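Local coordinates for protein GH26C (Muricauda sp. MAR_2010_75, PDB 6Q78) that probably hydrolyses beta-1,4-mannosidic linkages in mannans as a glycoside hydrolase family 26 endo-mannanase built on a TIM barrel, at residues Asp101-Lys104 and Ser108-Gly111; Pro110-Ser115 and Ile367-Phe372. All coordinates share one frame; numbering follows the deposited sequence.

Contact 1 (Asp101-Lys104 and Ser108-Gly111); sequences DIKK and SDPG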
# COMPACT_ATOMS: atom_id res chain seq x y z
N ASP A 101 3.77 -15.71 8.20
CA ASP A 101 3.38 -15.72 9.61
C ASP A 101 1.86 -15.74 9.75
O ASP A 101 1.34 -16.39 10.66
CB ASP A 101 3.97 -14.52 10.36
CG ASP A 101 5.45 -14.66 10.62
OD1 ASP A 101 6.00 -15.76 10.43
OD2 ASP A 101 6.08 -13.66 11.05
N ILE A 102 1.12 -15.04 8.89
CA ILE A 102 -0.33 -15.07 9.02
C ILE A 102 -0.87 -16.47 8.81
O ILE A 102 -1.82 -16.88 9.49
CB ILE A 102 -0.99 -14.00 8.13
CG1 ILE A 102 -0.85 -12.64 8.83
CG2 ILE A 102 -2.48 -14.27 7.88
CD1 ILE A 102 -1.29 -11.45 7.96
N LYS A 103 -0.25 -17.26 7.92
CA LYS A 103 -0.68 -18.66 7.76
C LYS A 103 -0.22 -19.53 8.94
O LYS A 103 -0.97 -20.42 9.37
CB LYS A 103 -0.15 -19.23 6.44
CG LYS A 103 -0.57 -20.68 6.20
CD LYS A 103 -0.20 -21.09 4.78
CE LYS A 103 -0.17 -22.58 4.65
NZ LYS A 103 -1.51 -23.14 4.75
N LYS A 104 0.98 -19.29 9.49
CA LYS A 104 1.35 -20.00 10.71
C LYS A 104 0.31 -19.79 11.80
O LYS A 104 0.02 -20.70 12.58
CB LYS A 104 2.71 -19.52 11.26
CG LYS A 104 3.95 -19.70 10.35
CD LYS A 104 5.20 -19.28 11.14
CE LYS A 104 6.49 -19.43 10.38
NZ LYS A 104 6.69 -18.31 9.39
N SER A 108 -4.53 -19.66 7.16
CA SER A 108 -4.71 -19.06 5.84
C SER A 108 -3.59 -18.07 5.56
O SER A 108 -3.15 -17.37 6.46
CB SER A 108 -6.04 -18.32 5.78
OG SER A 108 -6.19 -17.68 4.51
N ASP A 109 -3.16 -17.99 4.30
CA ASP A 109 -2.32 -16.86 3.88
C ASP A 109 -3.12 -15.55 3.99
O ASP A 109 -4.34 -15.55 4.08
CB ASP A 109 -1.89 -17.05 2.43
CG ASP A 109 -0.63 -17.87 2.27
OD1 ASP A 109 0.27 -17.75 3.13
OD2 ASP A 109 -0.51 -18.63 1.27
N PRO A 110 -2.43 -14.42 4.04
CA PRO A 110 -3.11 -13.13 3.95
C PRO A 110 -3.85 -13.00 2.62
O PRO A 110 -3.55 -13.73 1.66
CB PRO A 110 -1.96 -12.10 4.08
CG PRO A 110 -0.76 -12.87 3.54
CD PRO A 110 -0.95 -14.30 3.98
N GLY A 111 -4.80 -12.04 2.55
CA GLY A 111 -5.45 -11.81 1.26
C GLY A 111 -4.75 -10.83 0.36
O GLY A 111 -5.15 -10.61 -0.79

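Contact 2 (Pro110-Ser115 and Ile367-Phe372); sequences PGLLGS and IGFTMF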
# COMPACT_ATOMS: atom_id res chain seq x y z
N PRO A 110 -2.43 -14.42 4.04
CA PRO A 110 -3.11 -13.13 3.95
C PRO A 110 -3.85 -13.00 2.62
O PRO A 110 -3.55 -13.73 1.66
CB PRO A 110 -1.96 -12.10 4.08
CG PRO A 110 -0.76 -12.87 3.54
CD PRO A 110 -0.95 -14.30 3.98
N GLY A 111 -4.80 -12.04 2.55
CA GLY A 111 -5.45 -11.81 1.26
C GLY A 111 -4.75 -10.83 0.36
O GLY A 111 -5.15 -10.61 -0.79
N LEU A 112 -3.68 -10.21 0.87
CA LEU A 112 -2.97 -9.15 0.17
C LEU A 112 -1.50 -9.20 0.56
O LEU A 112 -1.16 -9.48 1.72
CB LEU A 112 -3.60 -7.78 0.48
CG LEU A 112 -2.92 -6.50 0.02
CD1 LEU A 112 -4.01 -5.45 -0.16
CD2 LEU A 112 -1.93 -6.05 1.00
N LEU A 113 -0.64 -8.97 -0.42
CA LEU A 113 0.80 -8.91 -0.22
C LEU A 113 1.31 -7.51 -0.53
O LEU A 113 1.01 -6.97 -1.60
CB LEU A 113 1.49 -9.89 -1.16
CG LEU A 113 3.03 -9.84 -1.16
CD1 LEU A 113 3.54 -10.24 0.24
CD2 LEU A 113 3.62 -10.71 -2.25
N GLY A 114 2.08 -6.94 0.39
CA GLY A 114 2.76 -5.66 0.16
C GLY A 114 4.20 -5.92 -0.23
O GLY A 114 4.89 -6.75 0.37
N SER A 115 4.65 -5.20 -1.26
CA SER A 115 6.06 -5.22 -1.69
C SER A 115 6.55 -3.78 -1.89
O SER A 115 5.79 -2.82 -1.74
CB SER A 115 6.18 -5.94 -3.04
OG SER A 115 5.80 -7.33 -2.82
N ILE A 367 -13.92 0.23 3.45
CA ILE A 367 -12.55 0.18 2.93
C ILE A 367 -12.38 -1.13 2.18
O ILE A 367 -12.96 -2.15 2.56
CB ILE A 367 -11.48 0.28 4.05
CG1 ILE A 367 -11.77 -0.73 5.16
CG2 ILE A 367 -11.36 1.73 4.59
CD1 ILE A 367 -10.51 -1.08 5.98
N GLY A 368 -11.54 -1.10 1.14
CA GLY A 368 -11.30 -2.32 0.38
C GLY A 368 -10.29 -3.22 1.04
O GLY A 368 -10.36 -4.45 0.92
N PHE A 369 -9.32 -2.63 1.75
CA PHE A 369 -8.26 -3.44 2.33
C PHE A 369 -7.53 -2.68 3.41
O PHE A 369 -7.58 -1.44 3.47
CB PHE A 369 -7.27 -3.96 1.27
CG PHE A 369 -6.45 -2.89 0.62
CD1 PHE A 369 -6.89 -2.28 -0.51
CD2 PHE A 369 -5.21 -2.55 1.14
CE1 PHE A 369 -6.08 -1.29 -1.16
CE2 PHE A 369 -4.39 -1.59 0.49
CZ PHE A 369 -4.84 -0.98 -0.65
N THR A 370 -6.88 -3.43 4.30
CA THR A 370 -5.89 -2.87 5.19
C THR A 370 -4.67 -3.76 5.18
O THR A 370 -4.75 -4.94 4.84
CB THR A 370 -6.46 -2.62 6.58
OG1 THR A 370 -5.48 -1.88 7.34
CG2 THR A 370 -6.75 -3.92 7.27
N MET A 371 -3.52 -3.19 5.52
CA MET A 371 -2.27 -3.94 5.49
C MET A 371 -1.40 -3.63 6.70
O MET A 371 -1.17 -2.46 7.03
CB MET A 371 -1.48 -3.60 4.21
CG MET A 371 -0.28 -4.56 3.94
SD MET A 371 0.83 -3.88 2.70
CE MET A 371 1.67 -2.57 3.62
N PHE A 372 -0.90 -4.69 7.33
CA PHE A 372 0.08 -4.59 8.39
C PHE A 372 1.48 -4.45 7.79
O PHE A 372 1.77 -4.96 6.69
CB PHE A 372 0.04 -5.89 9.19
CG PHE A 372 -1.23 -6.05 9.99
CD1 PHE A 372 -1.42 -5.31 11.15
CD2 PHE A 372 -2.24 -6.94 9.59
CE1 PHE A 372 -2.59 -5.44 11.90
CE2 PHE A 372 -3.40 -7.07 10.37
CZ PHE A 372 -3.57 -6.32 11.51

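Contact 1 (Asp101-Lys104 and Ser108-Gly111)
Ile102 and Lys103, on one turn of helix 101-106, lie against the chain where it returns through Ser108, Asp109 and Pro110. The two branches of Ile102 divide the work. Its CG2, anti to the backbone N, rests 3.8 Å from Pro110 N and near Ser108 O, while CG1 turns beside the backbone N and sends CD1 out to Pro110 CB at 4.0 Å. The isoleucine thus reaches along the proline ring from its nitrogen to its CB. Lys103 meets the loop with the aliphatic part of its side chain: CB passes 3.7 Å from Asp109 OD1, and CD also comes near that oxygen. Its ammonium lies farther off, NZ standing 5.8 Å from Asp109 OD2, so the two charges do not pair. Between the backbones, Ser108 O receives a CA-H...O contact from Lys103 CA at 3.1 Å, with 128° at the hydrogen.

Hydrogen bonds in the next shell fix these groups. Ser100 OG bonds both Lys103 N and Asp109 OD1, tying the start of the helix to the returning loop, and Thr106 OG1 does the same from the far end, joining Ile102 O to Ser108 N. Within the loop, Ser108 OG bonds Asp109 O at 2.9 Å, in the carbonyl plane and on a lone pair, and it also bonds Asp406 N.

The contact lies in the link from helix 101-106 to barrel strand 112-116, the second half of the beta-alpha-beta crossover from strand 81-86. Beyond Pro110 the backbone of Gly111 already bonds to both flanking strands, at Val83 of strand 81-86 and Val153 of strand 153-157.

Contact 2 (Pro110-Ser115 and Ile367-Phe372)
With CG anti to the backbone N (chi1 172°), Leu112 extends from strand 112-116 toward strand 369-372 and spreads its two methyls over different partners. Met371 answers with the same first torsion and an extended chi2 (-165°), which carry SD out to Gly114; the bend at chi3 turns only the terminal CE aside. Leu112 CD1 sits 3.4 Å from Phe369 CD2 and 3.6 Å from Phe369 CG, meeting the ring obliquely beside its CB attachment. The other methyl, Leu112 CD2, lies 3.7 Å from Met371 CG, and the two side chains cross at about a right angle. Farther along, Met371 SD stands 3.7 Å from Gly114 CA. Gly114, with no side chain, offers the sulfur its backbone directly.

The strands are not paired with each other. Strand 81-86 stands between them and pairs in parallel with both, and their axes pass 8.0 Å apart, at 54°. The contact therefore reaches across the inside of the barrel, where Ile82 and Gln86 of strand 81-86 touch Leu112 and Met371 respectively. Leu112 also packs on Val153 and Val155 of the next strand.

Leucine methyls, an aromatic ring, the methionine chain and a glycine CA make the interface, and all four touching residues are buried. Cohesion across it therefore rests on dispersion and the exclusion of water, with directional bonding left to the neighbouring strands.

In the fold
Both contacts are buried, but at different depths: the centre of contact 2 lies about 7 Å from the chain centre, that of contact 1 about 18 Å, with their own centres 11 Å apart. They share Pro110 and Gly111, where the loop of contact 1 runs into the strand of contact 2. Contact 1 is local, joining a short helix to the loop that follows it, whereas contact 2 brings together strands separated by some 250 residues around the barrel. The chemistry follows the place: toward the periphery, serine and threonine hydroxyls, charged side chains and backbone oxygens surround a small isoleucine-proline touch, while in the barrel interior apolar side chains and a glycine CA meet.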